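Shikimate 5-dehydrogenase AroE (5-dehydroshikimate reductase) (Mycobacterium tuberculosis, PDB 4P4G) probably catalyses the NADP-dependent interconversion of 3-dehydroshikimate and shikimate in chorismate biosynthesis, and is seen here with shikimate bound. Local coordinates at residues 16-20 / 214-218; 48-53 / 71-75; 84-88 / 130-134; 143-149 / 167-173. Residue numbers count along the deposited sequence, not the author numbering.

Interaction 1: 16-20 / 214-218; sequences AHSRS and IYDPW. With SKM ((3R,4S,5R)-3,4,5-trihydroxycyclohex-1-ene-1-carboxylic acid), chain C.
The Tyr215 side chain lies across residues 17-19, with its CE1 3.6 Å from CG of Arg19. The contact forms the carboxylate end of the shikimate pocket, where two loops meet: one follows strand 7-12, the other strand 209-212. Neither segment is regular helix or strand; CA of His17 and CA of Asp216 are 6.8 Å apart. Tyr215 takes chi1 p and chi2 near 80°. Tyr215 OH accepts from Arg19 N at 3.0 Å. Tyr215 OH also donates to shikimate O3 at 2.5 Å. Arg19 is the N-cap residue of helix 20-30. Its side chain (m, m, t) puts NH1 2.6 Å from Asp216 OD2 in a nearly straight salt bridge, and NH1 also donates to His17 O at 2.7 Å. A cis peptide joins Asp216 to Pro217. Ser18 OG accepts from Ser20 N at 3.1 Å, closing an ST turn. The same two serines hold the other carboxylate oxygen: Ser20 OG lies 2.7 Å from shikimate O2, and Ser18 OG a very short 2.4 Å from it.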
loop_
_atom_site.group_PDB
_atom_site.type_symbol
_atom_site.label_atom_id
_atom_site.label_comp_id
_atom_site.label_asym_id
_atom_site.label_seq_id
_atom_site.Cartn_x
_atom_site.Cartn_y
_atom_site.Cartn_z
ATOM N N ALA A 16 13.992 -7.816 -3.113
ATOM C CA ALA A 16 14.127 -8.954 -4.016
ATOM C C ALA A 16 12.795 -9.670 -4.279
ATOM O O ALA A 16 12.587 -10.215 -5.360
ATOM C CB ALA A 16 15.176 -9.933 -3.489
ATOM N N HIS A 17 11.905 -9.646 -3.286
ATOM C CA HIS A 17 10.600 -10.311 -3.354
ATOM C C HIS A 17 9.574 -9.598 -4.234
ATOM O O HIS A 17 8.512 -10.159 -4.518
ATOM C CB HIS A 17 9.995 -10.353 -1.951
ATOM C CG HIS A 17 9.562 -9.002 -1.461
ATOM N ND1 HIS A 17 10.448 -8.080 -0.945
ATOM C CD2 HIS A 17 8.345 -8.405 -1.443
ATOM C CE1 HIS A 17 9.795 -6.977 -0.623
ATOM N NE2 HIS A 17 8.517 -7.148 -0.916
ATOM N N SER A 18 9.847 -8.358 -4.633
ATOM C CA SER A 18 8.798 -7.543 -5.251
ATOM C C SER A 18 8.272 -8.151 -6.537
ATOM O O SER A 18 9.056 -8.548 -7.391
ATOM C CB SER A 18 9.290 -6.125 -5.526
ATOM O OG SER A 18 8.306 -5.402 -6.254
ATOM N N ARG A 19 6.944 -8.232 -6.667
ATOM C CA ARG A 19 6.322 -8.673 -7.911
ATOM C C ARG A 19 5.838 -7.500 -8.779
ATOM O O ARG A 19 5.115 -7.705 -9.751
ATOM C CB ARG A 19 5.151 -9.627 -7.641
ATOM C CG ARG A 19 5.475 -10.848 -6.792
ATOM C CD ARG A 19 6.690 -11.594 -7.277
ATOM N NE ARG A 19 6.684 -13.000 -6.868
ATOM C CZ ARG A 19 7.022 -13.444 -5.659
ATOM N NH1 ARG A 19 7.394 -12.600 -4.699
ATOM N NH2 ARG A 19 6.982 -14.747 -5.406
ATOM N N SER A 20 6.222 -6.276 -8.426
ATOM C CA SER A 20 5.935 -5.128 -9.282
ATOM C C SER A 20 6.463 -5.245 -10.708
ATOM O O SER A 20 5.740 -4.865 -11.645
ATOM C CB SER A 20 6.438 -3.823 -8.660
ATOM O OG SER A 20 5.505 -3.337 -7.729
ATOM N N ILE A 214 0.853 -7.709 3.110
ATOM C CA ILE A 214 1.946 -8.652 2.854
ATOM C C ILE A 214 1.553 -9.659 1.761
ATOM O O ILE A 214 0.405 -10.115 1.714
ATOM C CB ILE A 214 2.303 -9.446 4.138
ATOM C CG1 ILE A 214 2.786 -8.510 5.253
ATOM C CG2 ILE A 214 3.349 -10.535 3.834
ATOM C CD1 ILE A 214 3.996 -7.682 4.883
ATOM N N TYR A 215 2.486 -10.003 0.881
ATOM C CA TYR A 215 2.222 -11.055 -0.094
ATOM C C TYR A 215 3.321 -12.117 -0.206
ATOM O O TYR A 215 3.143 -13.114 -0.894
ATOM C CB TYR A 215 1.856 -10.473 -1.470
ATOM C CG TYR A 215 2.911 -9.623 -2.165
ATOM C CD1 TYR A 215 3.964 -10.206 -2.856
ATOM C CD2 TYR A 215 2.812 -8.240 -2.168
ATOM C CE1 TYR A 215 4.916 -9.431 -3.507
ATOM C CE2 TYR A 215 3.755 -7.449 -2.819
ATOM C CZ TYR A 215 4.795 -8.052 -3.486
ATOM O OH TYR A 215 5.728 -7.276 -4.136
ATOM N N ASP A 216 4.450 -11.910 0.471
ATOM C CA ASP A 216 5.566 -12.853 0.381
ATOM C C ASP A 216 6.367 -12.747 1.678
ATOM O O ASP A 216 6.809 -11.658 2.034
ATOM C CB ASP A 216 6.440 -12.512 -0.833
ATOM C CG ASP A 216 7.414 -13.633 -1.212
ATOM O OD1 ASP A 216 7.602 -14.587 -0.428
ATOM O OD2 ASP A 216 8.013 -13.545 -2.303
ATOM N N PRO A 217 6.510 -13.864 2.418
ATOM C CA PRO A 217 5.899 -15.170 2.121
ATOM C C PRO A 217 4.403 -15.197 2.381
ATOM O O PRO A 217 3.863 -14.345 3.081
ATOM C CB PRO A 217 6.638 -16.142 3.055
ATOM C CG PRO A 217 7.255 -15.294 4.108
ATOM C CD PRO A 217 7.510 -13.945 3.498
ATOM N N TRP A 218 3.735 -16.163 1.767
ATOM C CA TRP A 218 2.297 -16.273 1.897
ATOM C C TRP A 218 1.953 -17.741 2.125
ATOM O O TRP A 218 2.588 -18.619 1.546
ATOM C CB TRP A 218 1.632 -15.752 0.614
ATOM C CG TRP A 218 0.165 -15.689 0.726
ATOM C CD1 TRP A 218 -0.740 -16.575 0.208
ATOM C CD2 TRP A 218 -0.594 -14.707 1.443
ATOM N NE1 TRP A 218 -2.013 -16.191 0.552
ATOM C CE2 TRP A 218 -1.952 -15.054 1.316
ATOM C CE3 TRP A 218 -0.254 -13.567 2.187
ATOM C CZ2 TRP A 218 -2.974 -14.299 1.895
ATOM C CZ3 TRP A 218 -1.266 -12.820 2.760
ATOM C CH2 TRP A 218 -2.612 -13.188 2.613
HETATM O O12 SKM C . 2.874 0.647 -2.915
HETATM C C8 SKM C . 3.405 -0.557 -3.462
HETATM C C6 SKM C . 3.630 -1.523 -2.332
HETATM O O7 SKM C . 4.302 -0.895 -1.257
HETATM C C5 SKM C . 4.443 -2.614 -2.809
HETATM C C4 SKM C . 5.153 -2.658 -3.935
HETATM C C1 SKM C . 5.966 -3.900 -4.253
HETATM O O2 SKM C . 6.565 -3.976 -5.335
HETATM O O3 SKM C . 6.034 -4.847 -3.447
HETATM C C10 SKM C . 5.184 -1.485 -4.960
HETATM C C9 SKM C . 4.651 -0.216 -4.231
HETATM O O11 SKM C . 4.351 0.687 -5.237
#

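Interaction 2: 48-53 / 71-75; sequences LPVVVG and AALRF
This is an apolar helix-helix contact within the substrate-binding domain, between helix 48-53 and the later part of helix 69-75. The two short axes come within 10.3 Å and cross at -58°. CA of Leu48 lies 6.9 Å from CA of Ala71, and CA of Pro49 6.3 Å from CA of Phe75. Both backbones are helical: Val52 N bonds to Leu48 O at 2.9 Å, and Phe75 N to Ala71 O at 3.0 Å. Phe75 is the centre of the contact. With chi1 t and chi2 near 78°, its ring sits as a knob in the hole made by Leu48, Pro49, Val52 and Gly53. Val52 CG1 is 3.4 Å from Phe75 CE2, and Pro49 CA 3.8 Å from Phe75 CD1. Gly53 brings bare backbone to the ring, N lying 4.2 Å from Phe75 CZ. Leu48 (chi1 t) fills the start of the crossing: its CD2 is 4.0 Å from Phe75 CB and its CD1 4.2 Å from Ala72 CB. Around this pair, Trp99 meets the Phe75 ring, Leu48 and Ala72 both rest on Val64 of strand 59-64, and Val52 rests on Leu11 of strand 7-12.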
loop_
_atom_site.group_PDB
_atom_site.type_symbol
_atom_site.label_atom_id
_atom_site.label_comp_id
_atom_site.label_asym_id
_atom_site.label_seq_id
_atom_site.Cartn_x
_atom_site.Cartn_y
_atom_site.Cartn_z
ATOM N N LEU A 48 17.349 7.165 -0.604
ATOM C CA LEU A 48 16.429 7.473 -1.703
ATOM C C LEU A 48 16.767 8.742 -2.515
ATOM O O LEU A 48 16.786 8.687 -3.752
ATOM C CB LEU A 48 14.962 7.447 -1.231
ATOM C CG LEU A 48 13.867 7.613 -2.284
ATOM C CD1 LEU A 48 12.616 6.860 -1.869
ATOM C CD2 LEU A 48 13.533 9.083 -2.513
ATOM N N PRO A 49 17.037 9.884 -1.845
ATOM C CA PRO A 49 17.318 11.087 -2.639
ATOM C C PRO A 49 18.556 10.957 -3.526
ATOM O O PRO A 49 18.554 11.496 -4.625
ATOM C CB PRO A 49 17.568 12.165 -1.573
ATOM C CG PRO A 49 16.816 11.688 -0.375
ATOM C CD PRO A 49 16.947 10.188 -0.403
ATOM N N VAL A 50 19.587 10.259 -3.059
ATOM C CA VAL A 50 20.798 10.105 -3.872
ATOM C C VAL A 50 20.577 9.099 -5.015
ATOM O O VAL A 50 21.054 9.300 -6.140
ATOM C CB VAL A 50 22.016 9.726 -3.016
ATOM C CG1 VAL A 50 23.192 9.348 -3.909
ATOM C CG2 VAL A 50 22.409 10.897 -2.125
ATOM N N VAL A 51 19.841 8.031 -4.735
ATOM C CA VAL A 51 19.487 7.079 -5.787
ATOM C C VAL A 51 18.636 7.741 -6.884
ATOM O O VAL A 51 18.997 7.726 -8.068
ATOM C CB VAL A 51 18.761 5.859 -5.205
ATOM C CG1 VAL A 51 18.190 4.998 -6.319
ATOM C CG2 VAL A 51 19.724 5.049 -4.318
ATOM N N VAL A 52 17.521 8.343 -6.490
ATOM C CA VAL A 52 16.636 8.970 -7.477
ATOM C C VAL A 52 17.292 10.172 -8.154
ATOM O O VAL A 52 17.127 10.384 -9.362
ATOM C CB VAL A 52 15.279 9.373 -6.869
ATOM C CG1 VAL A 52 14.362 9.928 -7.957
ATOM C CG2 VAL A 52 14.610 8.186 -6.216
ATOM N N GLY A 53 18.064 10.940 -7.385
ATOM C CA GLY A 53 18.748 12.108 -7.917
ATOM C C GLY A 53 19.810 11.747 -8.937
ATOM O O GLY A 53 20.291 12.604 -9.682
ATOM N N ALA A 71 10.094 9.327 2.784
ATOM C CA ALA A 71 11.219 9.957 2.100
ATOM C C ALA A 71 10.824 10.369 0.677
ATOM O O ALA A 71 11.244 11.416 0.197
ATOM C CB ALA A 71 12.412 9.024 2.073
ATOM N N ALA A 72 10.031 9.529 0.012
ATOM C CA ALA A 72 9.585 9.804 -1.356
ATOM C C ALA A 72 8.747 11.071 -1.418
ATOM O O ALA A 72 8.931 11.896 -2.312
ATOM C CB ALA A 72 8.806 8.609 -1.929
ATOM N N LEU A 73 7.819 11.232 -0.475
ATOM C CA LEU A 73 6.990 12.430 -0.435
ATOM C C LEU A 73 7.851 13.678 -0.257
ATOM O O LEU A 73 7.666 14.683 -0.951
ATOM C CB LEU A 73 5.979 12.351 0.711
ATOM C CG LEU A 73 5.002 13.528 0.717
ATOM C CD1 LEU A 73 3.749 13.161 -0.024
ATOM C CD2 LEU A 73 4.683 13.989 2.133
ATOM N N ARG A 74 8.797 13.612 0.667
ATOM C CA ARG A 74 9.643 14.772 0.937
ATOM C C ARG A 74 10.539 15.132 -0.247
ATOM O O ARG A 74 10.845 16.315 -0.475
ATOM C CB ARG A 74 10.518 14.515 2.158
ATOM C CG ARG A 74 9.746 14.454 3.456
ATOM C CD ARG A 74 10.717 14.436 4.621
ATOM N NE ARG A 74 11.674 13.331 4.560
ATOM C CZ ARG A 74 11.509 12.160 5.166
ATOM N NH1 ARG A 74 10.408 11.914 5.862
ATOM N NH2 ARG A 74 12.452 11.226 5.069
ATOM N N PHE A 75 10.985 14.113 -0.972
ATOM C CA PHE A 75 11.950 14.301 -2.052
ATOM C C PHE A 75 11.334 15.061 -3.222
ATOM O O PHE A 75 11.980 15.917 -3.834
ATOM C CB PHE A 75 12.471 12.944 -2.527
ATOM C CG PHE A 75 13.265 13.017 -3.805
ATOM C CD1 PHE A 75 14.584 13.450 -3.788
ATOM C CD2 PHE A 75 12.694 12.641 -5.017
ATOM C CE1 PHE A 75 15.324 13.519 -4.964
ATOM C CE2 PHE A 75 13.425 12.713 -6.194
ATOM C CZ PHE A 75 14.742 13.144 -6.163
#

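Interaction 3: 84-88 / 130-134; sequences DLVGS and PAAVV
Pro130 opens the second segment, in the first turn of helix 129-139. This helix follows strand 119-123 and a glycine-rich turn whose GxGxxA pattern fits the Rossmann-type nucleotide-binding fold expected of this family. The CA-to-CB bond of Pro130 points toward the end of helix 81-86, and CA of Pro130 is 5.4 Å from CA of Val86. Pro130 CB lies 3.3 Å from Val86 O and 3.6 Å from Val86 CG1. Pro130 CG lies 4.0 Å from Ser88 OG, a hydroxyl that is hydrogen-bonded to Gly127 O. Ala131 is next. Its N is 3.6 Å from Val86 CG1, and its CB 4.4 Å from the same methyl. One turn on, Val134 N bonds to Pro130 O at 3.0 Å, so the Val134 side chain returns to the contact. With chi1 t, its CG2 is 4.0 Å from Val86 CG2 and its CG1 3.9 Å from Leu85 CD2. Val86 and Leu85 are also chi1 t. Gly87 then breaks the first helix with phi/psi of 92/11, a conformation that calls for glycine, and Ser88 is extended. The contact thus joins the two domains by apolar packing. Ile106 of helix 105-113 touches Val86 and Val134, while Leu160 of helix 151-163 touches Pro130 and Val134.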
loop_
_atom_site.group_PDB
_atom_site.type_symbol
_atom_site.label_atom_id
_atom_site.label_comp_id
_atom_site.label_asym_id
_atom_site.label_seq_id
_atom_site.Cartn_x
_atom_site.Cartn_y
_atom_site.Cartn_z
ATOM N N ASP A 84 -0.506 14.574 -0.778
ATOM C CA ASP A 84 -0.494 15.607 0.249
ATOM C C ASP A 84 -1.448 15.283 1.392
ATOM O O ASP A 84 -1.200 15.660 2.533
ATOM C CB ASP A 84 -0.833 16.975 -0.342
ATOM C CG ASP A 84 0.395 17.745 -0.754
ATOM O OD1 ASP A 84 1.499 17.363 -0.317
ATOM O OD2 ASP A 84 0.254 18.733 -1.505
ATOM N N LEU A 85 -2.531 14.578 1.078
ATOM C CA LEU A 85 -3.521 14.205 2.079
ATOM C C LEU A 85 -3.028 13.044 2.946
ATOM O O LEU A 85 -3.118 13.095 4.183
ATOM C CB LEU A 85 -4.842 13.833 1.397
ATOM C CG LEU A 85 -6.003 13.397 2.294
ATOM C CD1 LEU A 85 -6.597 14.592 3.042
ATOM C CD2 LEU A 85 -7.066 12.672 1.459
ATOM N N VAL A 86 -2.526 12.001 2.287
ATOM C CA VAL A 86 -2.031 10.798 2.953
ATOM C C VAL A 86 -0.781 11.069 3.772
ATOM O O VAL A 86 -0.658 10.609 4.909
ATOM C CB VAL A 86 -1.736 9.678 1.930
ATOM C CG1 VAL A 86 -1.035 8.509 2.590
ATOM C CG2 VAL A 86 -3.023 9.216 1.297
ATOM N N GLY A 87 0.155 11.822 3.207
ATOM C CA GLY A 87 1.388 12.092 3.921
ATOM C C GLY A 87 2.504 11.114 3.629
ATOM O O GLY A 87 3.539 11.119 4.308
ATOM N N SER A 88 2.308 10.278 2.613
ATOM C CA SER A 88 3.371 9.410 2.136
ATOM C C SER A 88 3.126 9.168 0.660
ATOM O O SER A 88 2.033 9.457 0.144
ATOM C CB SER A 88 3.409 8.091 2.913
ATOM O OG SER A 88 2.269 7.308 2.621
ATOM N N PRO A 130 -1.491 5.296 6.456
ATOM C CA PRO A 130 -2.413 6.394 6.137
ATOM C C PRO A 130 -3.168 6.175 4.830
ATOM O O PRO A 130 -4.290 6.654 4.711
ATOM C CB PRO A 130 -1.499 7.617 6.047
ATOM C CG PRO A 130 -0.124 7.069 5.816
ATOM C CD PRO A 130 -0.085 5.738 6.487
ATOM N N ALA A 131 -2.573 5.460 3.876
ATOM C CA ALA A 131 -3.296 5.089 2.663
ATOM C C ALA A 131 -4.466 4.173 2.977
ATOM O O ALA A 131 -5.518 4.265 2.346
ATOM C CB ALA A 131 -2.365 4.443 1.656
ATOM N N ALA A 132 -4.287 3.272 3.941
ATOM C CA ALA A 132 -5.393 2.419 4.365
ATOM C C ALA A 132 -6.517 3.261 4.977
ATOM O O ALA A 132 -7.688 2.987 4.739
ATOM C CB ALA A 132 -4.923 1.368 5.334
ATOM N N VAL A 133 -6.162 4.273 5.766
ATOM C CA VAL A 133 -7.168 5.152 6.363
ATOM C C VAL A 133 -7.983 5.879 5.297
ATOM O O VAL A 133 -9.219 5.847 5.319
ATOM C CB VAL A 133 -6.522 6.146 7.355
ATOM C CG1 VAL A 133 -7.522 7.226 7.781
ATOM C CG2 VAL A 133 -5.982 5.390 8.568
ATOM N N VAL A 134 -7.294 6.502 4.344
ATOM C CA VAL A 134 -7.962 7.256 3.289
ATOM C C VAL A 134 -8.751 6.352 2.333
ATOM O O VAL A 134 -9.867 6.687 1.940
ATOM C CB VAL A 134 -6.957 8.141 2.525
ATOM C CG1 VAL A 134 -7.602 8.781 1.293
ATOM C CG2 VAL A 134 -6.407 9.214 3.459
#

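Interaction 4: 143-149 / 167-173; sequences DITVVAR and ATRFCAF. With SO4 (sulfate ion), chain J.
Four backbone hydrogen bonds pair strands 143-148 and 167-172 in parallel: Ile144 N to Ala167 O (2.9 Å), Arg169 N to Ile144 O (3.1 Å), Val146 N to Arg169 O (2.8 Å) and Cys171 N to Val146 O (2.9 Å). Asp143 pairs with Ala167, and the register continues to Val146 with Phe170. The short axes approach to 4.6 Å and cross at -30°. Past Cys171 the chains diverge, CA of Ala148 lying 6.2 Å from CA of Ala172, and a water bridges Ala148 O (2.5 Å) and Phe173 N (3.0 Å). Arg149 N donates to sulfate O1 at 3.0 Å; Ser125 and Asn150 also bind this sulfate, consistent with a site for the NADP 2'-phosphate, as in relatives. Val147 CG1 makes a CH-pi contact 3.5 Å from the centroid of the Phe173 ring, and Thr145 CG2 packs 3.6 Å from Cys171 CB. This is a Rossmann-type beta-alpha-beta unit. Helix 151-163 covers Val146 and Phe170, strand 119-123 flanks strand 143-148, and strand 167-172 forms the sheet edge.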
loop_
_atom_site.group_PDB
_atom_site.type_symbol
_atom_site.label_atom_id
_atom_site.label_comp_id
_atom_site.label_asym_id
_atom_site.label_seq_id
_atom_site.Cartn_x
_atom_site.Cartn_y
_atom_site.Cartn_z
ATOM N N ASP A 143 -16.337 4.361 10.854
ATOM C CA ASP A 143 -15.342 4.639 11.874
ATOM C C ASP A 143 -14.161 3.702 11.728
ATOM O O ASP A 143 -14.298 2.586 11.220
ATOM C CB ASP A 143 -15.947 4.529 13.273
ATOM C CG ASP A 143 -16.145 3.107 13.700
ATOM O OD1 ASP A 143 -17.100 2.479 13.202
ATOM O OD2 ASP A 143 -15.347 2.614 14.526
ATOM N N ILE A 144 -12.991 4.179 12.142
ATOM C CA ILE A 144 -11.762 3.427 12.011
ATOM C C ILE A 144 -11.052 3.386 13.352
ATOM O O ILE A 144 -10.894 4.411 14.003
ATOM C CB ILE A 144 -10.824 4.069 10.971
ATOM C CG1 ILE A 144 -11.429 3.937 9.563
ATOM C CG2 ILE A 144 -9.414 3.445 11.052
ATOM C CD1 ILE A 144 -10.758 4.826 8.506
ATOM N N THR A 145 -10.637 2.197 13.777
ATOM C CA THR A 145 -9.768 2.096 14.948
ATOM C C THR A 145 -8.350 1.790 14.457
ATOM O O THR A 145 -8.142 0.857 13.684
ATOM C CB THR A 145 -10.277 1.012 15.932
ATOM O OG1 THR A 145 -11.579 1.372 16.426
ATOM C CG2 THR A 145 -9.322 0.843 17.117
ATOM N N VAL A 146 -7.379 2.606 14.870
ATOM C CA VAL A 146 -5.978 2.398 14.507
ATOM C C VAL A 146 -5.273 1.670 15.642
ATOM O O VAL A 146 -5.285 2.130 16.781
ATOM C CB VAL A 146 -5.268 3.737 14.257
ATOM C CG1 VAL A 146 -3.757 3.529 14.046
ATOM C CG2 VAL A 146 -5.884 4.439 13.060
ATOM N N VAL A 147 -4.677 0.527 15.330
ATOM C CA VAL A 147 -3.946 -0.262 16.319
ATOM C C VAL A 147 -2.483 -0.259 15.903
ATOM O O VAL A 147 -2.142 -0.745 14.841
ATOM C CB VAL A 147 -4.432 -1.728 16.358
ATOM C CG1 VAL A 147 -3.760 -2.482 17.502
ATOM C CG2 VAL A 147 -5.943 -1.800 16.506
ATOM N N ALA A 148 -1.611 0.283 16.737
ATOM C CA ALA A 148 -0.199 0.317 16.377
ATOM C C ALA A 148 0.667 0.286 17.614
ATOM O O ALA A 148 0.186 0.525 18.724
ATOM C CB ALA A 148 0.115 1.548 15.540
ATOM N N ARG A 149 1.950 0.002 17.411
ATOM C CA ARG A 149 2.909 -0.011 18.509
ATOM C C ARG A 149 3.350 1.410 18.833
ATOM O O ARG A 149 3.694 1.722 19.970
ATOM C CB ARG A 149 4.124 -0.873 18.152
ATOM C CG ARG A 149 3.808 -2.352 17.956
ATOM C CD ARG A 149 5.043 -3.120 17.512
ATOM N NE ARG A 149 5.317 -2.918 16.091
ATOM C CZ ARG A 149 6.406 -3.365 15.473
ATOM N NH1 ARG A 149 7.328 -4.032 16.156
ATOM N NH2 ARG A 149 6.572 -3.143 14.174
ATOM N N ALA A 167 -14.896 9.016 12.055
ATOM C CA ALA A 167 -14.608 8.907 13.491
ATOM C C ALA A 167 -13.487 7.901 13.698
ATOM O O ALA A 167 -13.633 6.716 13.379
ATOM C CB ALA A 167 -15.850 8.489 14.275
ATOM N N THR A 168 -12.356 8.370 14.213
ATOM C CA THR A 168 -11.172 7.520 14.311
ATOM C C THR A 168 -10.650 7.544 15.747
ATOM O O THR A 168 -10.780 8.558 16.434
ATOM C CB THR A 168 -10.078 7.987 13.302
ATOM O OG1 THR A 168 -10.646 8.083 11.988
ATOM C CG2 THR A 168 -8.903 7.006 13.239
ATOM N N ARG A 169 -10.098 6.425 16.219
ATOM C CA ARG A 169 -9.490 6.393 17.548
ATOM C C ARG A 169 -8.334 5.411 17.560
ATOM O O ARG A 169 -8.182 4.597 16.640
ATOM C CB ARG A 169 -10.511 6.010 18.622
ATOM C CG ARG A 169 -10.829 4.517 18.620
ATOM C CD ARG A 169 -12.066 4.181 19.442
ATOM N NE ARG A 169 -12.603 2.882 19.037
ATOM C CZ ARG A 169 -12.162 1.706 19.481
ATOM N NH1 ARG A 169 -11.174 1.646 20.370
ATOM N NH2 ARG A 169 -12.715 0.582 19.038
ATOM N N PHE A 170 -7.509 5.513 18.598
ATOM C CA PHE A 170 -6.346 4.648 18.764
ATOM C C PHE A 170 -6.625 3.573 19.802
ATOM O O PHE A 170 -7.258 3.844 20.820
ATOM C CB PHE A 170 -5.142 5.489 19.207
ATOM C CG PHE A 170 -4.001 4.682 19.763
ATOM C CD1 PHE A 170 -3.304 3.795 18.954
ATOM C CD2 PHE A 170 -3.608 4.832 21.083
ATOM C CE1 PHE A 170 -2.241 3.055 19.454
ATOM C CE2 PHE A 170 -2.545 4.094 21.598
ATOM C CZ PHE A 170 -1.860 3.207 20.779
ATOM N N CYS A 171 -6.149 2.358 19.527
ATOM C CA CYS A 171 -6.211 1.249 20.473
ATOM C C CYS A 171 -4.840 0.587 20.549
ATOM O O CYS A 171 -4.297 0.162 19.530
ATOM C CB CYS A 171 -7.256 0.226 20.016
ATOM S SG CYS A 171 -7.395 -1.244 21.073
ATOM N N ALA A 172 -4.269 0.505 21.746
ATOM C CA ALA A 172 -2.983 -0.165 21.923
ATOM C C ALA A 172 -3.111 -1.663 21.668
ATOM O O ALA A 172 -4.163 -2.256 21.921
ATOM C CB ALA A 172 -2.437 0.095 23.318
ATOM N N PHE A 173 -2.039 -2.276 21.169
ATOM C CA PHE A 173 -2.021 -3.717 20.939
ATOM C C PHE A 173 -2.195 -4.533 22.213
ATOM O O PHE A 173 -2.869 -5.561 22.209
ATOM C CB PHE A 173 -0.686 -4.138 20.305
ATOM C CG PHE A 173 -0.701 -4.179 18.808
ATOM C CD1 PHE A 173 -1.439 -5.142 18.131
ATOM C CD2 PHE A 173 0.058 -3.278 18.073
ATOM C CE1 PHE A 173 -1.447 -5.183 16.745
ATOM C CE2 PHE A 173 0.056 -3.321 16.686
ATOM C CZ PHE A 173 -0.698 -4.270 16.027
HETATM S S SO4 J . 3.724 0.034 14.193
HETATM O O1 SO4 J . 2.839 -1.022 14.688
HETATM O O2 SO4 J . 3.456 1.307 14.868
HETATM O O3 SO4 J . 5.114 -0.344 14.467
HETATM O O4 SO4 J . 3.599 0.197 12.735
HETATM O O HOH W 1 0.226 -0.329 21.047
#

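Interaction 1 binds the shikimate carboxylate directly. Interactions 2 and 3 do not touch the ligand: the side chain of Ala72 is about 10 Å from it and that of Ala131 about 8 Å. Interactions 1 and 3 both span the two domains, with centres about 22 Å apart on opposite sides of the chain's centre. Interaction 2 lies wholly in the substrate-binding domain and meets interaction 3 where Leu73 CD2 is 3.8 Å from Gly87 O. Interaction 4 lies in the probable nucleotide-binding domain. It touches interaction 3 through Ile144 CD1, 3.7 Å from Val133 O. Its centre is about 27 Å from that of interaction 1.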